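Local coordinates for protein 2-oxoglutarate-dependent dioxygenase DAO (Oryza sativa subsp. indica, PDB 6KUN) that probably catalyses the iron(II)- and 2-oxoglutarate-dependent oxidation of the plant hormone indole-3-acetic acid to inactive 2-oxoindole-3-acetic acid, at residues B[61-66]-B[106-111]; B[102-107]-B[116-121]. All coordinates share one frame; numbering follows the deposited sequence.

Contact 1 (B[61-66]-B[106-111]); sequences DDAKRR and RLDAPP
Ala63 and Asp108 mark the closest backbone approach, their CA atoms 6.2 Å apart, where the short helix 61-66 faces segment 106-111, which spans the linker between helices 97-106 and 111-138. A water joins the two backbones, donating to Arg66 O at 2.8 Å and to Arg106 O at 2.8 Å. The direct link is a salt bridge carried by one carboxylate oxygen: Asp108 OD2 lies 2.8 Å from Arg66 NE and 2.7 Å from Arg66 NH2, at the guanidinium edge and near its plane. Each bond is weak and bent to about 125°, consistent with one oxygen serving both N-H groups; the carboxylate and guanidinium planes are turned 50° from each other. With CG anti to the backbone N (chi1 -178°), Asp108 reaches across to the helix, and OD2 also rests 3.8 Å from Ala63 CB. Arg66, bent at chi3, folds back along its own helix, so that Ala63 CA lies against one face of the guanidinium, off toward the rim of that group. There NH1 also gives a nearly straight hydrogen bond to Asp62 OD2, part of a salt bridge whose very short length is doubtful. Arg66 thus stands between two carboxylates that would otherwise probably repel each other. Replacing Asp108 with an asparagine would probably weaken the grip on NE and NH2 by removing a formal charge, leaving Arg66 balanced mainly by Asp62. Asn67 OD1 accepts a hydrogen bond from Asp108 N, while Lys64 pairs with Glu87 on strand 86-92, so helix 61-66 sits between that strand and the linker.

Contact 2 (B[102-107]-B[116-121]); sequences AFCARL and TVKAYA
The thiol of Cys104 lies over the backbone end of Lys118, its SG atom 3.6 Å from Lys118 CA and equally 3.6 Å from Lys118 CB. This is also where the backbones come nearest, the two CA atoms being 6.0 Å apart. The sulfur stands beside its own backbone N and anti to the carbonyl carbon (chi1 -63°), which directs it across the interface; Cys104 CB follows at 4.1 Å from Lys118 CB. On Val117 the branch that does the touching is CG1, with Cys104 SG 4.1 Å away. Two more apolar atoms border that methyl at longer range, Leu107 CD1 at 4.6 Å and Phe103 CE1 at 4.7 Å, so it faces a small hydrophobic patch composed of residues from one segment. Lys118 has a double role: its first carbons line the sulfur, whereas its chain, extended until a bend at chi4, carries NZ to a salt bridge with Asp101, just before segment 102-107. A polar tie between the helices comes from Arg114 of helix 111-138, whose NE is hydrogen-bonded to Cys104 O. Tyr120 points to another neighbour, packing on helix 43-57. The two segments run in roughly opposite senses with a short linker between their helices, which makes this an antiparallel helical hairpin, part of the helical framework accompanying the jelly-roll core of this iron- and 2-oxoglutarate-dependent oxygenase.

Overall arrangement
Helix 97-106 and its exit link the two contacts, which share Arg106 and Leu107 and have centres about 12 Å apart. Contact 1 lies about 25 Å from the chain centre and is partly buried; its attachment is electrostatic, with charged groups and a bridging water joining helix 61-66 to the linker. Contact 2 is closer in, about 18 Å from that centre, and buried; there sulfur and hydrocarbon groups join the two arms of the hairpin, with the charged end of Lys118 placed at its margin. Both lie away from the iron, 2-oxoglutarate and indole-3-acetic acid sites, and they bury similar areas, 138 and 158 Å².

Contact 1 (B[61-66]-B[106-111])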
ATOM      1  N   ASP B  61     -22.804  -6.363 -10.785  1.00 38.33           N
ATOM      2  CA  ASP B  61     -23.050  -7.798 -10.721  1.00 38.58           C
ATOM      3  C   ASP B  61     -23.200  -8.407 -12.108  1.00 42.17           C
ATOM      4  O   ASP B  61     -22.821  -9.559 -12.330  1.00 39.10           O
ATOM      5  CB  ASP B  61     -24.305  -8.094  -9.896  1.00 60.41           C
ATOM      6  CG  ASP B  61     -24.097  -7.860  -8.421  1.00 58.55           C
ATOM      7  OD1 ASP B  61     -23.075  -7.259  -8.067  1.00 62.80           O
ATOM      8  OD2 ASP B  61     -24.965  -8.266  -7.617  1.00 63.67           O
ATOM      9  N   ASP B  62     -23.789  -7.671 -13.057  1.00 37.50           N
ATOM     10  CA  ASP B  62     -23.913  -8.238 -14.393  1.00 40.57           C
ATOM     11  C   ASP B  62     -22.547  -8.394 -15.070  1.00 39.10           C
ATOM     12  O   ASP B  62     -22.300  -9.402 -15.740  1.00 39.87           O
ATOM     13  CB  ASP B  62     -24.861  -7.403 -15.256  1.00 43.45           C
ATOM     14  CG  ASP B  62     -24.328  -6.053 -15.570  1.00 38.67           C
ATOM     15  OD1 ASP B  62     -24.099  -5.262 -14.635  1.00 47.45           O
ATOM     16  OD2 ASP B  62     -24.146  -5.789 -16.763  1.00 45.01           O
ATOM     17  N   ALA B  63     -21.637  -7.428 -14.910  1.00 28.33           N
ATOM     18  CA  ALA B  63     -20.317  -7.613 -15.508  1.00 31.49           C
ATOM     19  C   ALA B  63     -19.598  -8.815 -14.873  1.00 24.79           C
ATOM     20  O   ALA B  63     -18.920  -9.585 -15.563  1.00 28.33           O
ATOM     21  CB  ALA B  63     -19.498  -6.329 -15.361  1.00 34.20           C
ATOM     22  N   LYS B  64     -19.761  -9.013 -13.564  1.00 28.60           N
ATOM     23  CA  LYS B  64     -19.148 -10.170 -12.911  1.00 34.84           C
ATOM     24  C   LYS B  64     -19.713 -11.482 -13.442  1.00 35.71           C
ATOM     25  O   LYS B  64     -18.960 -12.447 -13.676  1.00 30.49           O
ATOM     26  CB  LYS B  64     -19.318 -10.048 -11.388  1.00 39.31           C
ATOM     27  CG  LYS B  64     -18.733  -8.732 -10.896  1.00 28.04           C
ATOM     28  CD  LYS B  64     -18.098  -8.743  -9.499  1.00 41.51           C
ATOM     29  CE  LYS B  64     -18.999  -8.143  -8.462  1.00 36.33           C
ATOM     30  NZ  LYS B  64     -18.346  -7.850  -7.152  1.00 33.75           N
ATOM     31  N   ARG B  65     -21.021 -11.537 -13.695  1.00 29.87           N
ATOM     32  CA  ARG B  65     -21.594 -12.760 -14.259  1.00 23.93           C
ATOM     33  C   ARG B  65     -21.130 -12.992 -15.696  1.00 18.11           C
ATOM     34  O   ARG B  65     -20.901 -14.132 -16.114  1.00 24.97           O
ATOM     35  CB  ARG B  65     -23.121 -12.697 -14.213  1.00 46.51           C
ATOM     36  CG  ARG B  65     -23.767 -13.808 -13.381  1.00 64.40           C
ATOM     37  CD  ARG B  65     -24.572 -14.786 -14.230  1.00 76.20           C
ATOM     38  NE  ARG B  65     -25.880 -14.255 -14.607  1.00 92.71           N
ATOM     39  CZ  ARG B  65     -26.874 -14.012 -13.753  1.00 89.23           C
ATOM     40  NH1 ARG B  65     -26.711 -14.234 -12.452  1.00 77.85           N
ATOM     41  NH2 ARG B  65     -28.031 -13.534 -14.200  1.00 87.02           N
ATOM     42  N   ARG B  66     -20.996 -11.920 -16.479  1.00 23.66           N
ATOM     43  CA  ARG B  66     -20.405 -12.106 -17.800  1.00 17.57           C
ATOM     44  C   ARG B  66     -18.966 -12.626 -17.739  1.00 21.95           C
ATOM     45  O   ARG B  66     -18.448 -13.105 -18.758  1.00 31.25           O
ATOM     46  CB  ARG B  66     -20.470 -10.790 -18.564  1.00 22.86           C
ATOM     47  CG  ARG B  66     -21.924 -10.398 -18.936  1.00 46.87           C
ATOM     48  CD  ARG B  66     -21.998  -9.376 -20.046  1.00 52.35           C
ATOM     49  NE  ARG B  66     -21.429  -8.084 -19.675  1.00 77.42           N
ATOM     50  CZ  ARG B  66     -21.982  -7.237 -18.812  1.00 75.86           C
ATOM     51  NH1 ARG B  66     -23.127  -7.552 -18.210  1.00 81.15           N
ATOM     52  NH2 ARG B  66     -21.387  -6.077 -18.536  1.00 41.65           N
ATOM     53  N   ARG B 106     -10.907 -12.171 -22.705  1.00 25.88           N
ATOM     54  CA  ARG B 106     -12.331 -12.370 -22.543  1.00 17.93           C
ATOM     55  C   ARG B 106     -12.919 -11.739 -21.307  1.00 23.57           C
ATOM     56  O   ARG B 106     -14.144 -11.700 -21.172  1.00 19.98           O
ATOM     57  CB  ARG B 106     -12.656 -13.857 -22.554  1.00 20.37           C
ATOM     58  CG  ARG B 106     -12.342 -14.485 -23.879  1.00 25.04           C
ATOM     59  CD  ARG B 106     -12.769 -15.945 -23.901  1.00 31.71           C
ATOM     60  NE  ARG B 106     -12.040 -16.665 -24.945  1.00 22.52           N
ATOM     61  CZ  ARG B 106     -12.074 -17.985 -25.132  1.00 26.24           C
ATOM     62  NH1 ARG B 106     -12.805 -18.759 -24.354  1.00 30.85           N
ATOM     63  NH2 ARG B 106     -11.351 -18.507 -26.087  1.00 22.88           N
ATOM     64  N   LEU B 107     -12.099 -11.219 -20.416  1.00 24.46           N
ATOM     65  CA  LEU B 107     -12.624 -10.505 -19.262  1.00 16.95           C
ATOM     66  C   LEU B 107     -13.441  -9.309 -19.705  1.00 21.43           C
ATOM     67  O   LEU B 107     -13.017  -8.533 -20.565  1.00 26.64           O
ATOM     68  CB  LEU B 107     -11.490 -10.023 -18.368  1.00 26.54           C
ATOM     69  CG  LEU B 107     -10.869 -11.036 -17.429  1.00 26.75           C
ATOM     70  CD1 LEU B 107      -9.599 -10.385 -16.876  1.00 29.83           C
ATOM     71  CD2 LEU B 107     -11.800 -11.401 -16.311  1.00 24.55           C
ATOM     72  N   ASP B 108     -14.591  -9.140 -19.098  1.00 17.79           N
ATOM     73  CA  ASP B 108     -15.372  -7.923 -19.309  1.00 22.27           C
ATOM     74  C   ASP B 108     -14.835  -6.842 -18.349  1.00 21.77           C
ATOM     75  O   ASP B 108     -15.222  -6.770 -17.183  1.00 30.93           O
ATOM     76  CB  ASP B 108     -16.845  -8.197 -19.075  1.00 27.33           C
ATOM     77  CG  ASP B 108     -17.686  -6.979 -19.328  1.00 34.20           C
ATOM     78  OD1 ASP B 108     -17.151  -5.942 -19.790  1.00 33.93           O
ATOM     79  OD2 ASP B 108     -18.894  -7.082 -19.064  1.00 36.37           O
ATOM     80  N   ALA B 109     -13.935  -6.033 -18.837  1.00 23.20           N
ATOM     81  CA  ALA B 109     -13.289  -5.025 -18.030  1.00 26.71           C
ATOM     82  C   ALA B 109     -12.576  -4.078 -18.966  1.00 22.23           C
ATOM     83  O   ALA B 109     -12.323  -4.444 -20.122  1.00 27.31           O
ATOM     84  CB  ALA B 109     -12.275  -5.676 -17.082  1.00 27.15           C
ATOM     85  N   PRO B 110     -12.089  -2.937 -18.488  1.00 34.12           N
ATOM     86  CA  PRO B 110     -11.388  -2.015 -19.371  1.00 27.61           C
ATOM     87  C   PRO B 110     -10.063  -2.639 -19.852  1.00 32.03           C
ATOM     88  O   PRO B 110      -9.474  -3.471 -19.144  1.00 28.50           O
ATOM     89  CB  PRO B 110     -11.148  -0.771 -18.502  1.00 29.74           C
ATOM     90  CG  PRO B 110     -12.152  -0.893 -17.394  1.00 34.97           C
ATOM     91  CD  PRO B 110     -12.250  -2.377 -17.127  1.00 30.84           C
ATOM     92  N   PRO B 111      -9.619  -2.294 -21.052  1.00 31.54           N
ATOM     93  CA  PRO B 111      -8.346  -2.838 -21.536  1.00 29.92           C
ATOM     94  C   PRO B 111      -7.199  -2.731 -20.530  1.00 28.05           C
ATOM     95  O   PRO B 111      -6.409  -3.684 -20.429  1.00 23.66           O
ATOM     96  CB  PRO B 111      -8.068  -2.015 -22.808  1.00 28.71           C
ATOM     97  CG  PRO B 111      -9.311  -1.153 -23.031  1.00 29.26           C
ATOM     98  CD  PRO B 111     -10.355  -1.545 -22.097  1.00 36.45           C
TER
HETATM   99  O   HOH W   1     -16.863 -11.450 -20.356  1.00 30.11           O

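Contact 2 (B[102-107]-B[116-121])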
ATOM      1  N   ALA B 102      -6.358 -16.044 -23.370  1.00 20.17           N
ATOM      2  CA  ALA B 102      -7.797 -16.059 -23.650  1.00 16.60           C
ATOM      3  C   ALA B 102      -8.602 -15.566 -22.466  1.00 20.12           C
ATOM      4  O   ALA B 102      -9.625 -14.886 -22.637  1.00 22.37           O
ATOM      5  CB  ALA B 102      -8.232 -17.473 -24.045  1.00 23.56           C
ATOM      6  N   PHE B 103      -8.183 -15.909 -21.261  1.00 18.53           N
ATOM      7  CA  PHE B 103      -8.828 -15.385 -20.059  1.00 12.96           C
ATOM      8  C   PHE B 103      -8.820 -13.857 -20.064  1.00 13.14           C
ATOM      9  O   PHE B 103      -9.873 -13.222 -19.919  1.00 16.80           O
ATOM     10  CB  PHE B 103      -8.124 -15.945 -18.810  1.00 16.63           C
ATOM     11  CG  PHE B 103      -8.741 -15.529 -17.492  1.00 15.67           C
ATOM     12  CD1 PHE B 103      -8.297 -14.400 -16.827  1.00 17.10           C
ATOM     13  CD2 PHE B 103      -9.701 -16.294 -16.895  1.00 16.76           C
ATOM     14  CE1 PHE B 103      -8.854 -14.047 -15.619  1.00 22.15           C
ATOM     15  CE2 PHE B 103     -10.270 -15.926 -15.692  1.00 23.93           C
ATOM     16  CZ  PHE B 103      -9.826 -14.796 -15.048  1.00 18.79           C
ATOM     17  N   CYS B 104      -7.639 -13.256 -20.243  1.00 18.32           N
ATOM     18  CA  CYS B 104      -7.548 -11.791 -20.169  1.00 19.90           C
ATOM     19  C   CYS B 104      -8.215 -11.135 -21.370  1.00 18.76           C
ATOM     20  O   CYS B 104      -8.737 -10.034 -21.249  1.00 23.24           O
ATOM     21  CB  CYS B 104      -6.090 -11.370 -20.046  1.00 24.54           C
ATOM     22  SG  CYS B 104      -5.344 -12.026 -18.447  1.00 22.02           S
ATOM     23  N   ALA B 105      -8.213 -11.799 -22.520  1.00 20.27           N
ATOM     24  CA  ALA B 105      -8.872 -11.237 -23.696  1.00 26.87           C
ATOM     25  C   ALA B 105     -10.388 -11.231 -23.513  1.00 28.86           C
ATOM     26  O   ALA B 105     -11.069 -10.347 -24.043  1.00 28.57           O
ATOM     27  CB  ALA B 105      -8.474 -12.015 -24.945  1.00 21.10           C
ATOM     28  N   ARG B 106     -10.907 -12.171 -22.705  1.00 25.88           N
ATOM     29  CA  ARG B 106     -12.331 -12.370 -22.543  1.00 17.93           C
ATOM     30  C   ARG B 106     -12.919 -11.739 -21.307  1.00 23.57           C
ATOM     31  O   ARG B 106     -14.144 -11.700 -21.172  1.00 19.98           O
ATOM     32  CB  ARG B 106     -12.656 -13.857 -22.554  1.00 20.37           C
ATOM     33  CG  ARG B 106     -12.342 -14.485 -23.879  1.00 25.04           C
ATOM     34  CD  ARG B 106     -12.769 -15.945 -23.901  1.00 31.71           C
ATOM     35  NE  ARG B 106     -12.040 -16.665 -24.945  1.00 22.52           N
ATOM     36  CZ  ARG B 106     -12.074 -17.985 -25.132  1.00 26.24           C
ATOM     37  NH1 ARG B 106     -12.805 -18.759 -24.354  1.00 30.85           N
ATOM     38  NH2 ARG B 106     -11.351 -18.507 -26.087  1.00 22.88           N
ATOM     39  N   LEU B 107     -12.099 -11.219 -20.416  1.00 24.46           N
ATOM     40  CA  LEU B 107     -12.624 -10.505 -19.262  1.00 16.95           C
ATOM     41  C   LEU B 107     -13.441  -9.309 -19.705  1.00 21.43           C
ATOM     42  O   LEU B 107     -13.017  -8.533 -20.565  1.00 26.64           O
ATOM     43  CB  LEU B 107     -11.490 -10.023 -18.368  1.00 26.54           C
ATOM     44  CG  LEU B 107     -10.869 -11.036 -17.429  1.00 26.75           C
ATOM     45  CD1 LEU B 107      -9.599 -10.385 -16.876  1.00 29.83           C
ATOM     46  CD2 LEU B 107     -11.800 -11.401 -16.311  1.00 24.55           C
ATOM     47  N   THR B 116      -3.112  -5.464 -17.125  1.00 16.59           N
ATOM     48  CA  THR B 116      -2.438  -5.519 -15.837  1.00 20.79           C
ATOM     49  C   THR B 116      -2.561  -6.908 -15.237  1.00 20.41           C
ATOM     50  O   THR B 116      -1.583  -7.479 -14.764  1.00 16.28           O
ATOM     51  CB  THR B 116      -3.022  -4.491 -14.851  1.00 23.31           C
ATOM     52  OG1 THR B 116      -2.805  -3.161 -15.314  1.00 20.07           O
ATOM     53  CG2 THR B 116      -2.383  -4.636 -13.444  1.00 18.62           C
ATOM     54  N   VAL B 117      -3.757  -7.477 -15.319  1.00 16.21           N
ATOM     55  CA  VAL B 117      -3.981  -8.817 -14.817  1.00 14.40           C
ATOM     56  C   VAL B 117      -3.104  -9.804 -15.573  1.00 22.44           C
ATOM     57  O   VAL B 117      -2.480 -10.698 -14.980  1.00 15.33           O
ATOM     58  CB  VAL B 117      -5.464  -9.201 -14.904  1.00 19.43           C
ATOM     59  CG1 VAL B 117      -5.646 -10.711 -14.589  1.00 20.24           C
ATOM     60  CG2 VAL B 117      -6.267  -8.394 -13.951  1.00 13.78           C
ATOM     61  N   LYS B 118      -3.017  -9.637 -16.882  1.00 17.54           N
ATOM     62  CA  LYS B 118      -2.191 -10.524 -17.685  1.00 17.96           C
ATOM     63  C   LYS B 118      -0.745 -10.452 -17.237  1.00 17.22           C
ATOM     64  O   LYS B 118      -0.095 -11.495 -17.047  1.00 19.51           O
ATOM     65  CB  LYS B 118      -2.326 -10.152 -19.158  1.00 21.95           C
ATOM     66  CG  LYS B 118      -1.579 -11.048 -20.114  1.00 27.52           C
ATOM     67  CD  LYS B 118      -1.929 -10.698 -21.577  1.00 35.64           C
ATOM     68  CE  LYS B 118      -1.203 -11.638 -22.530  1.00 40.74           C
ATOM     69  NZ  LYS B 118      -1.994 -11.911 -23.751  1.00 49.99           N
ATOM     70  N   ALA B 119      -0.212  -9.235 -17.078  1.00 19.80           N
ATOM     71  CA  ALA B 119       1.189  -9.084 -16.708  1.00 15.87           C
ATOM     72  C   ALA B 119       1.453  -9.678 -15.334  1.00 24.42           C
ATOM     73  O   ALA B 119       2.455 -10.385 -15.137  1.00 17.97           O
ATOM     74  CB  ALA B 119       1.592  -7.599 -16.757  1.00 24.33           C
ATOM     75  N   TYR B 120       0.564  -9.408 -14.391  1.00 18.42           N
ATOM     76  CA  TYR B 120       0.657  -9.945 -13.085  1.00 20.97           C
ATOM     77  C   TYR B 120       0.634 -11.478 -13.078  1.00 23.61           C
ATOM     78  O   TYR B 120       1.457 -12.061 -12.488  1.00 23.14           O
ATOM     79  CB  TYR B 120      -0.374  -9.353 -12.134  1.00 22.04           C
ATOM     80  CG  TYR B 120       0.115  -9.199 -10.762  1.00 16.89           C
ATOM     81  CD1 TYR B 120       0.872  -8.136 -10.443  1.00 24.04           C
ATOM     82  CD2 TYR B 120      -0.150 -10.117  -9.781  1.00 19.89           C
ATOM     83  CE1 TYR B 120       1.332  -7.952  -9.206  1.00 30.51           C
ATOM     84  CE2 TYR B 120       0.321  -9.935  -8.510  1.00 25.35           C
ATOM     85  CZ  TYR B 120       1.055  -8.829  -8.246  1.00 35.06           C
ATOM     86  OH  TYR B 120       1.604  -8.513  -7.067  1.00 46.55           O
ATOM     87  N   ALA B 121      -0.317 -12.082 -13.740  1.00 16.81           N
ATOM     88  CA  ALA B 121      -0.409 -13.549 -13.759  1.00 15.45           C
ATOM     89  C   ALA B 121       0.890 -14.139 -14.287  1.00 18.58           C
ATOM     90  O   ALA B 121       1.481 -15.061 -13.682  1.00 21.33           O
ATOM     91  CB  ALA B 121      -1.597 -14.017 -14.608  1.00 24.24           C
TER